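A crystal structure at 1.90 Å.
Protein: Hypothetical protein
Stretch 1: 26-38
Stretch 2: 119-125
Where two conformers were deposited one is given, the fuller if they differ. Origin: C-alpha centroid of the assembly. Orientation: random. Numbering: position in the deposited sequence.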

ATOM      1  N   PHE A  26      -2.210 -10.713   5.410  1.00 32.69           N
ATOM      2  CA  PHE A  26      -1.245  -9.612   5.262  1.00 32.67           C
ATOM      3  C   PHE A  26      -1.930  -8.234   5.374  1.00 33.19           C
ATOM      4  O   PHE A  26      -1.524  -7.423   6.175  1.00 33.15           O
ATOM      5  CB  PHE A  26      -0.460  -9.712   3.940  1.00 32.88           C
ATOM      6  CG  PHE A  26       0.450  -8.509   3.655  1.00 34.11           C
ATOM      7  CD1 PHE A  26       1.571  -8.254   4.476  1.00 33.33           C
ATOM      8  CD2 PHE A  26       0.191  -7.664   2.562  1.00 36.15           C
ATOM      9  CE1 PHE A  26       2.408  -7.145   4.226  1.00 36.91           C
ATOM     10  CE2 PHE A  26       1.043  -6.560   2.293  1.00 34.11           C
ATOM     11  CZ  PHE A  26       2.151  -6.309   3.136  1.00 35.66           C
ATOM     12  N   THR A  27      -2.996  -8.010   4.608  1.00 33.03           N
ATOM     13  CA  THR A  27      -3.663  -6.689   4.562  1.00 33.45           C
ATOM     14  C   THR A  27      -4.427  -6.371   5.887  1.00 33.20           C
ATOM     15  O   THR A  27      -4.465  -5.218   6.329  1.00 33.25           O
ATOM     16  CB  THR A  27      -4.606  -6.609   3.337  1.00 33.97           C
ATOM     17  OG1 THR A  27      -5.490  -7.729   3.400  1.00 32.43           O
ATOM     18  CG2 THR A  27      -3.768  -6.691   2.020  1.00 32.58           C
ATOM     19  N   ILE A  28      -5.010  -7.389   6.524  1.00 32.60           N
ATOM     20  CA  ILE A  28      -5.632  -7.217   7.862  1.00 32.73           C
ATOM     21  C   ILE A  28      -4.558  -6.817   8.876  1.00 32.77           C
ATOM     22  O   ILE A  28      -4.730  -5.874   9.682  1.00 32.55           O
ATOM     23  CB  ILE A  28      -6.316  -8.547   8.364  1.00 32.27           C
ATOM     24  CG1 ILE A  28      -7.562  -8.882   7.541  1.00 33.85           C
ATOM     25  CG2 ILE A  28      -6.608  -8.495   9.897  1.00 33.48           C
ATOM     26  CD1 ILE A  28      -8.030 -10.334   7.779  1.00 32.41           C
ATOM     27  N   ASN A  29      -3.427  -7.510   8.835  1.00 32.91           N
ATOM     28  CA  ASN A  29      -2.375  -7.233   9.819  1.00 32.63           C
ATOM     29  C   ASN A  29      -1.894  -5.790   9.844  1.00 32.86           C
ATOM     30  O   ASN A  29      -1.670  -5.239  10.904  1.00 32.43           O
ATOM     31  CB  ASN A  29      -1.169  -8.152   9.662  1.00 33.00           C
ATOM     32  CG  ASN A  29      -0.221  -8.050  10.847  1.00 33.39           C
ATOM     33  OD1 ASN A  29      -0.581  -8.401  11.965  1.00 33.17           O
ATOM     34  ND2 ASN A  29       0.978  -7.523  10.616  1.00 34.62           N
ATOM     35  N   TYR A  30      -1.755  -5.179   8.678  1.00 32.85           N
ATOM     36  CA  TYR A  30      -1.174  -3.845   8.593  1.00 33.10           C
ATOM     37  C   TYR A  30      -2.177  -2.750   8.287  1.00 33.19           C
ATOM     38  O   TYR A  30      -1.800  -1.582   8.159  1.00 31.62           O
ATOM     39  CB  TYR A  30      -0.048  -3.838   7.551  1.00 33.75           C
ATOM     40  CG  TYR A  30       1.127  -4.681   8.014  1.00 33.91           C
ATOM     41  CD1 TYR A  30       1.928  -4.268   9.084  1.00 34.91           C
ATOM     42  CD2 TYR A  30       1.406  -5.885   7.403  1.00 34.95           C
ATOM     43  CE1 TYR A  30       2.995  -5.053   9.539  1.00 35.58           C
ATOM     44  CE2 TYR A  30       2.470  -6.684   7.836  1.00 35.23           C
ATOM     45  CZ  TYR A  30       3.254  -6.261   8.904  1.00 33.73           C
ATOM     46  OH  TYR A  30       4.300  -7.043   9.328  1.00 32.98           O
ATOM     47  N   GLU A  31      -3.446  -3.140   8.126  1.00 32.90           N
ATOM     48  CA  GLU A  31      -4.556  -2.205   7.863  1.00 32.87           C
ATOM     49  C   GLU A  31      -4.187  -1.255   6.725  1.00 32.72           C
ATOM     50  O   GLU A  31      -4.222  -0.030   6.853  1.00 32.83           O
ATOM     51  CB  GLU A  31      -5.048  -1.528   9.170  1.00 33.92           C
ATOM     52  CG  GLU A  31      -5.469  -2.594  10.188  1.00 31.67           C
ATOM     53  CD  GLU A  31      -6.109  -2.090  11.475  1.00 34.10           C
ATOM     54  OE1 GLU A  31      -5.756  -0.991  11.959  1.00 32.85           O
ATOM     55  OE2 GLU A  31      -6.943  -2.862  12.027  1.00 34.14           O
ATOM     56  N   LEU A  32      -3.870  -1.881   5.593  1.00 32.84           N
ATOM     57  CA  LEU A  32      -3.333  -1.216   4.402  1.00 34.25           C
ATOM     58  C   LEU A  32      -4.427  -0.482   3.598  1.00 34.59           C
ATOM     59  O   LEU A  32      -5.532  -0.994   3.476  1.00 34.77           O
ATOM     60  CB  LEU A  32      -2.642  -2.277   3.500  1.00 35.91           C
ATOM     61  CG  LEU A  32      -1.338  -2.858   4.098  1.00 34.59           C
ATOM     62  CD1 LEU A  32      -0.734  -3.884   3.123  1.00 40.50           C
ATOM     63  CD2 LEU A  32      -0.349  -1.718   4.377  1.00 36.19           C
ATOM     64  N   PRO A  33      -4.115   0.737   3.070  1.00 34.44           N
ATOM     65  CA  PRO A  33      -5.027   1.495   2.160  1.00 34.14           C
ATOM     66  C   PRO A  33      -5.239   0.732   0.869  1.00 33.83           C
ATOM     67  O   PRO A  33      -4.492  -0.203   0.594  1.00 34.14           O
ATOM     68  CB  PRO A  33      -4.292   2.810   1.910  1.00 33.88           C
ATOM     69  CG  PRO A  33      -2.845   2.475   2.217  1.00 35.52           C
ATOM     70  CD  PRO A  33      -2.877   1.478   3.344  1.00 33.91           C
ATOM     71  N   LEU A  34      -6.289   1.064   0.108  1.00 33.39           N
ATOM     72  CA  LEU A  34      -6.564   0.314  -1.114  1.00 31.87           C
ATOM     73  C   LEU A  34      -5.418   0.320  -2.071  1.00 32.11           C
ATOM     74  O   LEU A  34      -5.209  -0.670  -2.759  1.00 32.37           O
ATOM     75  CB  LEU A  34      -7.800   0.834  -1.859  1.00 31.96           C
ATOM     76  CG  LEU A  34      -9.107   0.797  -1.068  1.00 32.57           C
ATOM     77  CD1 LEU A  34     -10.220   1.341  -2.022  1.00 32.39           C
ATOM     78  CD2 LEU A  34      -9.440  -0.619  -0.637  1.00 33.73           C
ATOM     79  N   SER A  35      -4.666   1.421  -2.128  0.50 31.98           N
ATOM     80  CA  SER A  35      -3.495   1.484  -3.016  0.50 32.02           C
ATOM     81  C   SER A  35      -2.459   0.400  -2.710  0.50 32.30           C
ATOM     82  O   SER A  35      -1.698  -0.015  -3.598  0.50 32.78           O
ATOM     83  CB  SER A  35      -2.825   2.841  -2.904  0.50 31.46           C
ATOM     84  OG  SER A  35      -2.347   3.001  -1.586  0.50 30.49           O
ATOM     85  N   CYS A  36      -2.433  -0.047  -1.462  1.00 32.42           N
ATOM     86  CA  CYS A  36      -1.516  -1.129  -1.046  1.00 32.68           C
ATOM     87  C   CYS A  36      -2.143  -2.505  -1.212  1.00 32.04           C
ATOM     88  O   CYS A  36      -1.414  -3.502  -1.270  1.00 32.58           O
ATOM     89  CB  CYS A  36      -0.974  -0.903   0.390  1.00 32.13           C
ATOM     90  SG  CYS A  36       0.022   0.589   0.521  1.00 36.11           S
ATOM     91  N   LEU A  37      -3.465  -2.578  -1.302  1.00 32.57           N
ATOM     92  CA  LEU A  37      -4.085  -3.823  -1.715  1.00 33.24           C
ATOM     93  C   LEU A  37      -3.691  -4.158  -3.140  1.00 32.60           C
ATOM     94  O   LEU A  37      -3.555  -5.341  -3.473  1.00 32.96           O
ATOM     95  CB  LEU A  37      -5.615  -3.755  -1.620  1.00 33.91           C
ATOM     96  CG  LEU A  37      -6.265  -4.249  -0.329  1.00 34.92           C
ATOM     97  CD1 LEU A  37      -5.685  -3.643   0.938  1.00 35.33           C
ATOM     98  CD2 LEU A  37      -7.818  -4.117  -0.420  1.00 35.53           C
ATOM     99  N   TRP A  38      -3.655  -3.133  -3.996  1.00 31.54           N
ATOM    100  CA  TRP A  38      -3.171  -3.280  -5.374  1.00 31.99           C
ATOM    101  C   TRP A  38      -1.716  -3.767  -5.371  1.00 32.05           C
ATOM    102  O   TRP A  38      -1.376  -4.736  -6.048  1.00 30.89           O
ATOM    103  CB  TRP A  38      -3.288  -1.954  -6.150  1.00 32.68           C
ATOM    104  CG  TRP A  38      -2.702  -2.057  -7.539  1.00 34.60           C
ATOM    105  CD1 TRP A  38      -1.453  -1.603  -7.975  1.00 37.25           C
ATOM    106  CD2 TRP A  38      -3.312  -2.698  -8.654  1.00 34.49           C
ATOM    107  NE1 TRP A  38      -1.288  -1.923  -9.306  1.00 37.32           N
ATOM    108  CE2 TRP A  38      -2.400  -2.619  -9.740  1.00 38.79           C
ATOM    109  CE3 TRP A  38      -4.550  -3.348  -8.846  1.00 33.25           C
ATOM    110  CZ2 TRP A  38      -2.691  -3.171 -11.006  1.00 33.62           C
ATOM    111  CZ3 TRP A  38      -4.841  -3.855 -10.111  1.00 34.65           C
ATOM    112  CH2 TRP A  38      -3.912  -3.782 -11.159  1.00 34.31           C
ATOM    113  N   PRO A 119     -13.440   6.016  -5.688  1.00 35.85           N
ATOM    114  CA  PRO A 119     -14.816   6.286  -5.186  1.00 36.23           C
ATOM    115  C   PRO A 119     -14.929   6.404  -3.654  1.00 36.47           C
ATOM    116  O   PRO A 119     -15.727   7.231  -3.124  1.00 35.57           O
ATOM    117  CB  PRO A 119     -15.612   5.047  -5.669  1.00 37.18           C
ATOM    118  CG  PRO A 119     -14.868   4.531  -6.816  1.00 35.84           C
ATOM    119  CD  PRO A 119     -13.416   4.910  -6.675  1.00 35.59           C
ATOM    120  N   ALA A 120     -14.112   5.611  -2.957  1.00 35.71           N
ATOM    121  CA  ALA A 120     -14.087   5.577  -1.513  1.00 34.80           C
ATOM    122  C   ALA A 120     -12.758   5.003  -0.993  1.00 34.51           C
ATOM    123  O   ALA A 120     -11.908   4.512  -1.787  1.00 33.85           O
ATOM    124  CB  ALA A 120     -15.274   4.788  -0.991  1.00 35.02           C
ATOM    125  N   TYR A 121     -12.579   5.065   0.331  1.00 34.24           N
ATOM    126  CA  TYR A 121     -11.260   4.833   0.981  1.00 34.68           C
ATOM    127  C   TYR A 121     -11.392   3.902   2.165  1.00 34.50           C
ATOM    128  O   TYR A 121     -12.446   3.810   2.810  1.00 33.09           O
ATOM    129  CB  TYR A 121     -10.597   6.164   1.416  1.00 34.11           C
ATOM    130  CG  TYR A 121     -10.284   7.023   0.225  1.00 36.83           C
ATOM    131  CD1 TYR A 121      -9.095   6.832  -0.532  1.00 36.72           C
ATOM    132  CD2 TYR A 121     -11.199   7.993  -0.204  1.00 38.33           C
ATOM    133  CE1 TYR A 121      -8.844   7.609  -1.679  1.00 39.08           C
ATOM    134  CE2 TYR A 121     -10.958   8.756  -1.318  1.00 38.18           C
ATOM    135  CZ  TYR A 121      -9.781   8.574  -2.055  1.00 37.54           C
ATOM    136  OH  TYR A 121      -9.566   9.395  -3.161  1.00 38.26           O
ATOM    137  N   ALA A 122     -10.310   3.195   2.444  1.00 33.98           N
ATOM    138  CA  ALA A 122     -10.329   2.105   3.413  1.00 34.02           C
ATOM    139  C   ALA A 122     -10.453   2.543   4.881  1.00 33.29           C
ATOM    140  O   ALA A 122      -9.712   3.418   5.372  1.00 33.56           O
ATOM    141  CB  ALA A 122      -9.071   1.185   3.205  1.00 34.43           C
ATOM    142  N   VAL A 123     -11.398   1.905   5.562  1.00 33.03           N
ATOM    143  CA  VAL A 123     -11.510   1.909   7.034  1.00 32.16           C
ATOM    144  C   VAL A 123     -11.419   0.474   7.514  1.00 32.23           C
ATOM    145  O   VAL A 123     -12.148  -0.393   7.035  1.00 33.83           O
ATOM    146  CB  VAL A 123     -12.833   2.566   7.498  1.00 31.52           C
ATOM    147  CG1 VAL A 123     -12.945   2.549   9.024  1.00 30.45           C
ATOM    148  CG2 VAL A 123     -12.898   3.994   6.948  1.00 32.04           C
ATOM    149  N   TRP A 124     -10.520   0.216   8.461  1.00 33.00           N
ATOM    150  CA  TRP A 124     -10.285  -1.146   8.946  1.00 33.26           C
ATOM    151  C   TRP A 124     -10.938  -1.315  10.308  1.00 34.66           C
ATOM    152  O   TRP A 124     -10.748  -0.482  11.196  1.00 34.10           O
ATOM    153  CB  TRP A 124      -8.789  -1.407   9.054  1.00 32.70           C
ATOM    154  CG  TRP A 124      -8.187  -1.570   7.705  1.00 31.60           C
ATOM    155  CD1 TRP A 124      -7.671  -0.601   6.901  1.00 32.39           C
ATOM    156  CD2 TRP A 124      -8.105  -2.800   6.980  1.00 31.66           C
ATOM    157  NE1 TRP A 124      -7.258  -1.165   5.693  1.00 34.44           N
ATOM    158  CE2 TRP A 124      -7.522  -2.517   5.730  1.00 31.50           C
ATOM    159  CE3 TRP A 124      -8.479  -4.130   7.278  1.00 31.49           C
ATOM    160  CZ2 TRP A 124      -7.264  -3.522   4.778  1.00 34.22           C
ATOM    161  CZ3 TRP A 124      -8.248  -5.119   6.328  1.00 32.93           C
ATOM    162  CH2 TRP A 124      -7.649  -4.812   5.087  1.00 30.98           C
ATOM    163  N   ILE A 125     -11.701  -2.396  10.442  1.00 36.66           N
ATOM    164  CA  ILE A 125     -12.472  -2.690  11.648  1.00 38.65           C
ATOM    165  C   ILE A 125     -11.728  -3.767  12.437  1.00 40.55           C
ATOM    166  O   ILE A 125     -11.471  -4.857  11.929  1.00 41.17           O
ATOM    167  CB  ILE A 125     -13.951  -3.116  11.325  1.00 38.82           C
ATOM    168  CG1 ILE A 125     -14.561  -2.241  10.219  1.00 39.82           C
ATOM    169  CG2 ILE A 125     -14.835  -3.176  12.639  1.00 37.41           C
ATOM    170  CD1 ILE A 125     -14.645  -0.754  10.569  1.00 40.43           C
TER
HETATM  171  O   HOH W   1      -9.087  -1.230  13.284  1.00 47.99           O
HETATM  172  O   HOH W   2      -7.878   3.431   0.956  1.00 25.22           O

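Stretch 1 presents a helix–turn–helix: one helix ends at Tyr30, Glu31 turns the chain with positive phi (49°/57°) in a Schellman motif, and Pro33 occupies the N-cap position of a second helix. Stretch 2 enters as a loop and becomes a strand at Tyr121. The CA pairings, Pro33 CA to Ala122 CA at 5.5 Å and Glu31 CA to Trp124 CA at 5.9 Å, show that the strand runs past the turn in the reverse sense, its later residues meeting earlier positions of stretch 1. No direct backbone-to-backbone hydrogen bond joins the two. The stretches bury 402 Å² between them, summed over both sides; a single direct hydrogen bond, from the Trp124 indole to a backbone carbonyl, joins them, and two waters bridge them.

The walk starts in earnest at Ala120, since Pro119 touches nothing opposite. The carbonyl Ala120 O lies 3.6 Å from Leu34 CD1, a van der Waals contact in which the leucine, m,t at chi1 and chi2, brings its end nearer although its CA-to-CB bond points sideways. Tyr121 makes no contact within 4.5 Å.

Ala122 points its CB toward stretch 1. Ala122 CB stands 4.2 Å from Pro33 CA and 4.3 Å from Leu34 CD2, distances typical of apolar packing. Beside it, water 2 accepts from two amides, Leu34 N at 3.0 Å and Ala122 N at 2.9 Å, and so links the strand to the first turn of the second helix. Val123, the next residue, is out of reach, as alternation along a strand would predict.

Trp124 dominates, with 152 Å² covered by stretch 1. Trp124 NE1 donates to Leu32 O at 2.8 Å with an N-H...O angle of 139°, a short but bent bond. Glu31 O is also near Trp124 NE1, at 3.4 Å, but its angle is too poor for a hydrogen bond. Glu31 CB sits 3.7 Å from the centroid of the Trp124 five-membered ring, 24° off the normal, a CH-pi contact over the face. Over the same ring system, Thr27 O approaches CH2 of Trp124 to 3.4 Å; this carbonyl also accepts a weak bond from Leu32 N at 3.5 Å. Apolar contacts complete the setting: Ile28 CG1 lies 4.0 Å from Trp124 CZ3, and Leu37 CD1 reaches the ring edge, 4.2 Å from Trp124 CZ2. Helix end, turn and second helix thus all contribute to the indole's surroundings. Water 1 adds a polar link, within donating distance of both Trp124 O (2.8 Å) and Glu31 OE2 (3.0 Å).

At Ile125 the CA-to-CB bond points away, and direct contact with stretch 1 ends.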